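Local structure of quinonprotein alcohol dehydrogenase-like protein (Bacteroides thetaiotaomicron VPI-5482, 4R5O) at residues N287-E292 and Y350-G355; L270-K275 and N299-K304; K235-D240 and N305-E310; Y341-S344 and A348-K351. The protein is of unknown function but binds calcium and combines an immunoglobulin-like beta-sandwich domain with a seven-bladed beta-propeller. All coordinates share one frame; numbering follows the deposited sequence.

Contact 1: residues N287-E292 and Y350-G355; sequences NVYTLE and YKYILG
Residues 287-292 and 350-355 meet in a small, buried apolar contact between two neighbouring sheets of the propeller: Tyr289 on strand 288-294 packs against Tyr352 and Leu354 of segment 350-355. The backbones stay well apart, the closest CA atoms being those of Tyr289 and Leu354 at 9.9 Å, so side chains alone span the gap. Leu354 brings its CD2 methyl over one face of the Tyr289 ring, 4.0 Å from the ring centroid and 30° off the normal, a CH-pi contact displaced toward the phenol end, where Leu354 CD2 lies 3.5 Å from Tyr289 CZ. With CG of Tyr289 anti to its carbonyl carbon (chi1 -71°), the ring is carried across toward this methyl. Tyr352 adds a looser touch, presenting the edge of its ring to Tyr289, with CE2 of Tyr352 4.3 Å from CE2 of Tyr289. Its hydroxyl accepts the backbone N-H of Gly355 (Gly355 N to Tyr352 OH 3.3 Å), tying the ring to the backbone three residues on. The phenol of Tyr289 is anchored by a hydrogen bond to Asp285, and Ile340 also packs on this ring. Such apolar packing between successive sheets is characteristic of adjoining beta-propeller blades; here it ends just before the calcium-binding Asp356.

Contact 2: residues L270-K275 and N299-K304; sequences LDIIQK and NIVKIK
Ile272 and Val301 reach toward each other tip to tip across two adjacent propeller sheets, and around them the packing is closest. The CD1 methyl of Ile272 sits 3.8 Å from Val301 CG1 and equally 3.8 Å from Ile303 CD1, so one methyl touches two side chains of strand 297-303. In Ile272, CG1 is anti to the carbonyl carbon (chi1 -49°), which sends the longer branch toward that strand; Val301 answers with the branch anti to its own backbone N (chi1 178°). Here the CA atoms of Ile272 and Val301 are 7.7 Å apart. The contact thins toward Leu270, whose CD1 lies 4.1 Å from Ile303 CG2 while the CA atoms of these two residues stand 9.4 Å apart. Between Leu270 and Ile272 the chain turns a corner in an inverse gamma turn centred on Asp271, whose side chain is exposed to solvent; both flanking residues face strand 297-303. Leu309 packs on both Ile272 and Val301, and Lys311 donates to the carbonyl oxygen of Asp271. Branched aliphatic side chains meeting end-on and aslant between two sheets form the hydrophobic interface between neighbouring blades of a beta-propeller.

Contact 3: residues K235-D240 and N305-E310; sequences KVLSND and NDFTLE
Strand 235-239 and the turn that leads into strand 309-314 run at a distance from each other, their nearest CA atoms being Lys235 and Phe307 at 10.0 Å, and a single aromatic side chain bridges most of the gap. Phe307 sits in this turn with a left-handed backbone conformation (phi 66°), and its ring is directed at the strand, where CE2 and CZ do the touching. Lys235 meets it with the aliphatic part of its chain: CG lies 3.6 Å from Phe307 CZ, and CB 3.7 Å from the same atom. The lysine then bends at chi2 (-63°), so that its amino end leads away from the ring and hydrogen-bonds to Asp252, a calcium-binding residue. Leu237, two residues along on the same side of the strand, slides past the ring in the opposite direction, with CD2 3.7 Å from Phe307 CE2. Both partners approach the ring obliquely. Tyr250 of the adjacent strand adds an edge-to-face partner for Phe307. Within the turn, Asp306 OD1 accepts two bonds: from the backbone N of Thr308 at 3.2 Å and from its hydroxyl, Thr308 OG1, at 2.7 Å. The two donors come from the same face of the carboxylate, the N-H from well above the plane and the hydroxyl closer to it on the syn side. The first of these bonds defines an Asx turn. A hairpin turn of one propeller blade thus drops an aromatic side chain onto the preceding blade, near a calcium site.

Contact 4: residues Y341-S344 and A348-K351; sequences YLVS and AIYK
Leu342 and Tyr350 form the hydrogen-bonded pair at the middle of this antiparallel ladder: Tyr350 N donates to Leu342 O at 2.8 Å with an almost straight N-H (176°), and Leu342 N returns a bond to Tyr350 O at 2.9 Å. Toward the turn a third bond joins Ser344 N to Ala348 O, also 2.9 Å, while Ala348 N makes a weak one to Ser344 OG. That hydroxyl stands between the backbone N and the carbonyl carbon (chi1 63°), which turns it toward Ala348. The side chains pack next. On one face Tyr341 and Lys351 lie side by side pointing the same way, CD of the lysine 3.7 Å from Tyr341 OH, and Ile349 CG2 reaches Tyr341 CD1 at 4.0 Å. On the other face Leu342 CD2 touches Tyr350 CB at 3.9 Å, and the Tyr350 ring turns its edge to Ser344, whose CB is 3.6 Å from Tyr350 CE1. Farther out, Phe316 stacks on the Tyr350 ring and also packs on Leu342, whereas Ile373 of strand 371-379 covers Val343 and Ile349 from the following sheet. The N-to-C directions of 341-343 and 349-351 make 152°, and this beta hairpin is part of the antiparallel meander from which a propeller blade is built.

Overall arrangement
The four contacts follow three consecutive sheets round the propeller. Contacts 2 and 3 both join the sheet holding strand 235-239 to the one holding strand 297-303, with centres 8 Å apart; Leu270 and Leu237 pack together between them. Contact 1 links that second sheet to the next, where contact 4 is the hairpin carrying strand 349-353. Contacts 1 and 2 meet through backbone bonds between strands 288-294 and 297-303, and Leu342 of contact 4 packs on Leu291 and Tyr352 of contact 1. Contacts 3 and 4 do not touch, their nearest atoms about 12 Å apart. Calcium lies at both ends: about 4 Å from the Lys235 side chain and about 10 Å from that of Tyr352.

Contact 1: residues N287-E292 and Y350-G355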
# COMPACT_ATOMS: atom_id res chain seq x y z
N ASN A 287 12.19 18.98 12.34
CA ASN A 287 10.97 19.78 12.42
C ASN A 287 9.91 19.26 11.44
O ASN A 287 10.23 18.51 10.51
CB ASN A 287 11.25 21.26 12.17
CG ASN A 287 12.00 21.93 13.29
OD1 ASN A 287 12.94 22.70 13.07
ND2 ASN A 287 11.70 21.57 14.53
N VAL A 288 8.64 19.61 11.71
CA VAL A 288 7.51 19.21 10.88
C VAL A 288 7.14 20.39 10.03
O VAL A 288 7.08 21.51 10.52
CB VAL A 288 6.32 18.67 11.71
CG1 VAL A 288 5.02 18.64 10.92
CG2 VAL A 288 6.67 17.28 12.24
N TYR A 289 6.90 20.12 8.74
CA TYR A 289 6.53 21.11 7.76
C TYR A 289 5.21 20.81 7.13
O TYR A 289 4.92 19.67 6.82
CB TYR A 289 7.60 21.20 6.65
CG TYR A 289 8.91 21.81 7.08
CD1 TYR A 289 9.83 21.08 7.83
CD2 TYR A 289 9.28 23.07 6.63
CE1 TYR A 289 11.05 21.64 8.21
CE2 TYR A 289 10.51 23.63 6.99
CZ TYR A 289 11.39 22.91 7.78
OH TYR A 289 12.61 23.45 8.09
N THR A 290 4.44 21.85 6.87
CA THR A 290 3.19 21.77 6.13
C THR A 290 3.11 23.05 5.30
O THR A 290 4.07 23.81 5.27
CB THR A 290 1.99 21.51 7.05
OG1 THR A 290 0.86 21.15 6.25
CG2 THR A 290 1.67 22.70 7.99
N LEU A 291 2.00 23.26 4.61
CA LEU A 291 1.75 24.47 3.83
C LEU A 291 0.56 25.24 4.37
O LEU A 291 -0.38 24.66 4.95
CB LEU A 291 1.49 24.15 2.33
CG LEU A 291 2.55 23.41 1.53
CD1 LEU A 291 2.07 23.26 0.14
CD2 LEU A 291 3.89 24.12 1.53
N GLU A 292 0.60 26.54 4.16
CA GLU A 292 -0.46 27.47 4.51
C GLU A 292 -0.94 28.10 3.23
O GLU A 292 -0.13 28.39 2.34
CB GLU A 292 0.06 28.51 5.53
CG GLU A 292 -1.00 29.51 5.97
CD GLU A 292 -0.54 30.49 7.01
OE1 GLU A 292 0.57 31.04 6.85
OE2 GLU A 292 -1.32 30.77 7.95
N TYR A 350 9.11 21.31 -7.14
CA TYR A 350 10.06 22.20 -6.51
C TYR A 350 10.83 21.43 -5.46
O TYR A 350 10.25 20.61 -4.74
CB TYR A 350 9.34 23.40 -5.91
CG TYR A 350 8.83 24.38 -6.95
CD1 TYR A 350 7.61 24.17 -7.60
CD2 TYR A 350 9.55 25.52 -7.28
CE1 TYR A 350 7.15 25.05 -8.57
CE2 TYR A 350 9.09 26.42 -8.24
CZ TYR A 350 7.89 26.18 -8.88
OH TYR A 350 7.40 27.06 -9.82
N LYS A 351 12.15 21.64 -5.41
CA LYS A 351 13.05 21.05 -4.41
C LYS A 351 13.40 22.15 -3.43
O LYS A 351 14.25 22.99 -3.74
CB LYS A 351 14.29 20.41 -5.05
CG LYS A 351 15.25 19.83 -4.03
CD LYS A 351 16.41 19.03 -4.62
CE LYS A 351 17.53 19.84 -5.22
NZ LYS A 351 18.60 18.94 -5.72
N TYR A 352 12.67 22.21 -2.30
CA TYR A 352 12.90 23.21 -1.27
C TYR A 352 14.02 22.77 -0.37
O TYR A 352 13.99 21.70 0.21
CB TYR A 352 11.64 23.51 -0.45
CG TYR A 352 11.86 24.47 0.71
CD1 TYR A 352 12.28 25.78 0.48
CD2 TYR A 352 11.58 24.09 2.02
CE1 TYR A 352 12.48 26.67 1.54
CE2 TYR A 352 11.77 24.98 3.08
CZ TYR A 352 12.21 26.27 2.84
OH TYR A 352 12.39 27.16 3.86
N ILE A 353 15.00 23.65 -0.23
CA ILE A 353 16.15 23.43 0.63
C ILE A 353 15.90 24.28 1.85
O ILE A 353 15.95 25.50 1.76
CB ILE A 353 17.46 23.75 -0.13
CG1 ILE A 353 17.58 22.80 -1.36
CG2 ILE A 353 18.64 23.58 0.83
CD1 ILE A 353 18.51 23.25 -2.50
N LEU A 354 15.56 23.62 2.95
CA LEU A 354 15.24 24.22 4.24
C LEU A 354 16.13 25.46 4.52
O LEU A 354 17.36 25.35 4.49
CB LEU A 354 15.42 23.19 5.40
CG LEU A 354 14.86 21.78 5.23
CD1 LEU A 354 15.30 20.88 6.39
CD2 LEU A 354 13.36 21.79 5.05
N GLY A 355 15.49 26.61 4.74
CA GLY A 355 16.16 27.87 5.03
C GLY A 355 16.63 28.68 3.84
O GLY A 355 17.00 29.86 3.99

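Contact 2: residues L270-K275 and N299-K304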
# COMPACT_ATOMS: atom_id res chain seq x y z
N LEU A 270 -3.39 25.96 15.46
CA LEU A 270 -2.12 26.60 15.10
C LEU A 270 -2.43 27.65 14.07
O LEU A 270 -3.40 27.49 13.34
CB LEU A 270 -1.05 25.59 14.60
CG LEU A 270 -0.42 24.63 15.62
CD1 LEU A 270 0.51 23.67 14.92
CD2 LEU A 270 0.34 25.39 16.70
N ASP A 271 -1.65 28.74 14.02
CA ASP A 271 -1.89 29.81 13.04
C ASP A 271 -1.36 29.35 11.67
O ASP A 271 -0.31 29.81 11.22
CB ASP A 271 -1.25 31.14 13.51
CG ASP A 271 -1.57 32.38 12.67
OD1 ASP A 271 -2.58 32.36 11.91
OD2 ASP A 271 -0.84 33.38 12.81
N ILE A 272 -2.07 28.38 11.05
CA ILE A 272 -1.78 27.79 9.74
C ILE A 272 -3.12 27.62 9.03
O ILE A 272 -3.82 26.65 9.29
CB ILE A 272 -0.96 26.46 9.78
CG1 ILE A 272 0.30 26.55 10.67
CG2 ILE A 272 -0.60 25.97 8.33
CD1 ILE A 272 0.89 25.24 11.09
N ILE A 273 -3.48 28.61 8.17
CA ILE A 273 -4.72 28.59 7.39
C ILE A 273 -4.56 27.61 6.25
O ILE A 273 -3.64 27.73 5.45
CB ILE A 273 -5.14 30.00 6.85
CG1 ILE A 273 -4.98 31.20 7.86
CG2 ILE A 273 -6.48 29.98 6.08
CD1 ILE A 273 -5.71 31.12 9.08
N GLN A 274 -5.48 26.66 6.15
CA GLN A 274 -5.49 25.68 5.08
C GLN A 274 -6.85 25.71 4.39
O GLN A 274 -7.89 25.82 5.04
CB GLN A 274 -5.16 24.28 5.61
CG GLN A 274 -3.72 24.19 6.14
CD GLN A 274 -3.36 22.83 6.67
OE1 GLN A 274 -4.20 22.09 7.21
NE2 GLN A 274 -2.06 22.54 6.64
N LYS A 275 -6.82 25.72 3.05
CA LYS A 275 -8.03 25.76 2.22
C LYS A 275 -8.02 24.58 1.25
O LYS A 275 -8.73 24.59 0.24
CB LYS A 275 -8.12 27.10 1.46
CG LYS A 275 -8.21 28.34 2.34
CD LYS A 275 -8.33 29.60 1.49
CE LYS A 275 -8.45 30.84 2.33
NZ LYS A 275 -8.56 32.06 1.49
N ASN A 299 2.62 29.30 1.84
CA ASN A 299 3.73 29.45 2.78
C ASN A 299 4.19 28.10 3.28
O ASN A 299 3.36 27.31 3.74
CB ASN A 299 3.34 30.31 3.96
CG ASN A 299 2.84 31.68 3.61
OD1 ASN A 299 3.49 32.47 2.93
ND2 ASN A 299 1.69 32.02 4.16
N ILE A 300 5.50 27.80 3.17
CA ILE A 300 6.10 26.58 3.74
C ILE A 300 6.25 26.85 5.22
O ILE A 300 7.00 27.76 5.61
CB ILE A 300 7.42 26.17 3.05
CG1 ILE A 300 7.23 26.07 1.52
CG2 ILE A 300 7.97 24.88 3.68
CD1 ILE A 300 8.49 25.92 0.72
N VAL A 301 5.47 26.14 6.05
CA VAL A 301 5.47 26.40 7.48
C VAL A 301 6.31 25.35 8.22
O VAL A 301 6.05 24.17 8.12
CB VAL A 301 4.02 26.46 8.04
CG1 VAL A 301 4.03 26.69 9.55
CG2 VAL A 301 3.21 27.54 7.34
N LYS A 302 7.28 25.81 8.98
CA LYS A 302 8.12 25.03 9.88
C LYS A 302 7.45 25.00 11.23
O LYS A 302 7.12 26.07 11.74
CB LYS A 302 9.53 25.64 9.94
CG LYS A 302 10.53 25.05 10.90
CD LYS A 302 11.75 25.94 10.81
CE LYS A 302 12.99 25.52 11.54
NZ LYS A 302 14.11 26.47 11.30
N ILE A 303 7.18 23.81 11.78
CA ILE A 303 6.54 23.68 13.09
C ILE A 303 7.63 23.19 14.01
O ILE A 303 8.08 22.05 13.87
CB ILE A 303 5.26 22.79 13.09
CG1 ILE A 303 4.31 23.12 11.88
CG2 ILE A 303 4.54 22.88 14.45
CD1 ILE A 303 3.07 22.12 11.59
N LYS A 304 8.10 24.06 14.91
CA LYS A 304 9.19 23.64 15.78
C LYS A 304 8.60 22.81 16.96
O LYS A 304 7.38 22.73 17.11
CB LYS A 304 10.00 24.85 16.26
CG LYS A 304 10.59 25.72 15.14
CD LYS A 304 11.32 26.91 15.75
CE LYS A 304 11.91 27.88 14.77
NZ LYS A 304 12.65 28.97 15.46

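Contact 3: residues K235-D240 and N305-E310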
# COMPACT_ATOMS: atom_id res chain seq x y z
N LYS A 235 1.82 15.13 20.27
CA LYS A 235 0.58 15.64 19.68
C LYS A 235 0.28 15.03 18.33
O LYS A 235 1.18 14.61 17.61
CB LYS A 235 0.63 17.18 19.51
CG LYS A 235 0.96 18.02 20.76
CD LYS A 235 -0.05 17.89 21.87
CE LYS A 235 0.40 18.67 23.09
NZ LYS A 235 -0.61 18.65 24.18
N VAL A 236 -1.00 15.04 17.95
CA VAL A 236 -1.48 14.68 16.63
C VAL A 236 -1.81 15.96 15.87
O VAL A 236 -2.76 16.65 16.23
CB VAL A 236 -2.70 13.71 16.65
CG1 VAL A 236 -3.15 13.38 15.22
CG2 VAL A 236 -2.40 12.44 17.44
N LEU A 237 -1.02 16.31 14.85
CA LEU A 237 -1.29 17.47 13.99
C LEU A 237 -2.24 17.05 12.91
O LEU A 237 -2.02 16.00 12.34
CB LEU A 237 0.02 18.03 13.40
CG LEU A 237 0.96 18.64 14.41
CD1 LEU A 237 2.36 18.79 13.84
CD2 LEU A 237 0.44 19.97 14.88
N SER A 238 -3.32 17.81 12.64
CA SER A 238 -4.25 17.38 11.60
C SER A 238 -4.59 18.50 10.57
O SER A 238 -4.62 19.69 10.88
CB SER A 238 -5.56 16.89 12.22
OG SER A 238 -6.28 17.95 12.81
N ASN A 239 -4.81 18.04 9.32
CA ASN A 239 -5.34 18.72 8.16
C ASN A 239 -6.73 18.17 7.96
O ASN A 239 -6.85 16.98 7.63
CB ASN A 239 -4.44 18.55 6.94
CG ASN A 239 -5.09 18.89 5.63
OD1 ASN A 239 -5.10 18.08 4.71
ND2 ASN A 239 -5.77 20.03 5.54
N ASP A 240 -7.78 18.96 8.24
CA ASP A 240 -9.15 18.50 8.21
C ASP A 240 -9.98 19.22 7.15
O ASP A 240 -11.20 19.23 7.24
CB ASP A 240 -9.79 18.69 9.60
CG ASP A 240 -9.72 20.09 10.23
OD1 ASP A 240 -9.65 21.08 9.47
OD2 ASP A 240 -9.80 20.18 11.47
N ASN A 305 9.49 22.15 17.74
CA ASN A 305 9.17 21.32 18.91
C ASN A 305 8.25 22.04 19.92
O ASN A 305 7.42 21.40 20.56
CB ASN A 305 10.46 20.89 19.64
CG ASN A 305 11.46 20.04 18.84
OD1 ASN A 305 11.29 19.76 17.62
ND2 ASN A 305 12.53 19.63 19.52
N ASP A 306 8.40 23.36 20.06
CA ASP A 306 7.60 24.11 21.02
C ASP A 306 6.32 24.66 20.34
O ASP A 306 5.57 25.44 20.94
CB ASP A 306 8.43 25.25 21.65
CG ASP A 306 8.97 26.31 20.70
OD1 ASP A 306 8.81 26.16 19.45
OD2 ASP A 306 9.54 27.31 21.20
N PHE A 307 6.09 24.24 19.08
CA PHE A 307 4.94 24.52 18.21
C PHE A 307 4.89 26.04 17.83
O PHE A 307 3.82 26.57 17.44
CB PHE A 307 3.62 24.04 18.84
CG PHE A 307 3.37 22.56 18.66
CD1 PHE A 307 4.40 21.63 18.84
CD2 PHE A 307 2.10 22.08 18.37
CE1 PHE A 307 4.18 20.26 18.65
CE2 PHE A 307 1.87 20.70 18.21
CZ PHE A 307 2.91 19.81 18.34
N THR A 308 6.08 26.70 17.82
CA THR A 308 6.23 28.04 17.27
C THR A 308 6.39 27.82 15.75
O THR A 308 6.81 26.75 15.31
CB THR A 308 7.35 28.88 17.93
OG1 THR A 308 8.60 28.21 17.76
CG2 THR A 308 7.11 29.17 19.39
N LEU A 309 6.05 28.83 14.96
CA LEU A 309 6.05 28.71 13.51
C LEU A 309 7.00 29.67 12.82
O LEU A 309 7.03 30.87 13.12
CB LEU A 309 4.62 29.02 13.00
CG LEU A 309 3.44 28.26 13.65
CD1 LEU A 309 2.11 28.75 13.11
CD2 LEU A 309 3.58 26.74 13.47
N GLU A 310 7.69 29.13 11.81
CA GLU A 310 8.56 29.86 10.88
C GLU A 310 7.94 29.69 9.52
O GLU A 310 7.58 28.57 9.16
CB GLU A 310 10.03 29.38 10.96
CG GLU A 310 11.02 30.11 10.06
CD GLU A 310 12.47 29.72 10.29
OE1 GLU A 310 12.91 29.75 11.46
OE2 GLU A 310 13.18 29.44 9.29

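Contact 4: residues Y341-S344 and A348-K351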
# COMPACT_ATOMS: atom_id res chain seq x y z
N TYR A 341 10.49 18.03 -1.32
CA TYR A 341 9.93 18.09 -2.66
C TYR A 341 8.45 18.44 -2.55
O TYR A 341 7.76 17.86 -1.71
CB TYR A 341 10.15 16.78 -3.42
CG TYR A 341 11.59 16.44 -3.69
CD1 TYR A 341 12.25 16.95 -4.80
CD2 TYR A 341 12.29 15.56 -2.86
CE1 TYR A 341 13.59 16.63 -5.06
CE2 TYR A 341 13.62 15.23 -3.12
CZ TYR A 341 14.26 15.78 -4.22
OH TYR A 341 15.56 15.44 -4.50
N LEU A 342 7.96 19.41 -3.35
CA LEU A 342 6.55 19.79 -3.33
C LEU A 342 6.11 20.10 -4.76
O LEU A 342 6.94 20.42 -5.60
CB LEU A 342 6.23 20.96 -2.35
CG LEU A 342 6.84 22.36 -2.50
CD1 LEU A 342 6.20 23.29 -1.51
CD2 LEU A 342 8.35 22.39 -2.24
N VAL A 343 4.80 19.90 -5.05
CA VAL A 343 4.18 20.02 -6.37
C VAL A 343 3.35 21.29 -6.51
O VAL A 343 2.47 21.55 -5.68
CB VAL A 343 3.27 18.81 -6.67
CG1 VAL A 343 2.85 18.79 -8.14
CG2 VAL A 343 3.94 17.50 -6.30
N SER A 344 3.58 22.04 -7.58
CA SER A 344 2.80 23.23 -7.90
C SER A 344 1.55 22.80 -8.65
O SER A 344 1.48 21.68 -9.19
CB SER A 344 3.62 24.24 -8.70
OG SER A 344 4.03 23.71 -9.95
N ALA A 348 4.53 20.96 -11.76
CA ALA A 348 5.97 21.14 -11.60
C ALA A 348 6.38 20.71 -10.19
O ALA A 348 5.56 20.74 -9.27
CB ALA A 348 6.38 22.59 -11.87
N ILE A 349 7.63 20.27 -10.02
CA ILE A 349 8.14 19.85 -8.73
C ILE A 349 9.21 20.83 -8.37
O ILE A 349 10.03 21.21 -9.20
CB ILE A 349 8.62 18.37 -8.77
CG1 ILE A 349 7.39 17.44 -8.94
CG2 ILE A 349 9.41 17.96 -7.50
CD1 ILE A 349 7.68 16.19 -9.56
N TYR A 350 9.11 21.31 -7.14
CA TYR A 350 10.06 22.20 -6.51
C TYR A 350 10.83 21.43 -5.46
O TYR A 350 10.25 20.61 -4.74
CB TYR A 350 9.34 23.40 -5.91
CG TYR A 350 8.83 24.38 -6.95
CD1 TYR A 350 7.61 24.17 -7.60
CD2 TYR A 350 9.55 25.52 -7.28
CE1 TYR A 350 7.15 25.05 -8.57
CE2 TYR A 350 9.09 26.42 -8.24
CZ TYR A 350 7.89 26.18 -8.88
OH TYR A 350 7.40 27.06 -9.82
N LYS A 351 12.15 21.64 -5.41
CA LYS A 351 13.05 21.05 -4.41
C LYS A 351 13.40 22.15 -3.43
O LYS A 351 14.25 22.99 -3.74
CB LYS A 351 14.29 20.41 -5.05
CG LYS A 351 15.25 19.83 -4.03
CD LYS A 351 16.41 19.03 -4.62
CE LYS A 351 17.53 19.84 -5.22
NZ LYS A 351 18.60 18.94 -5.72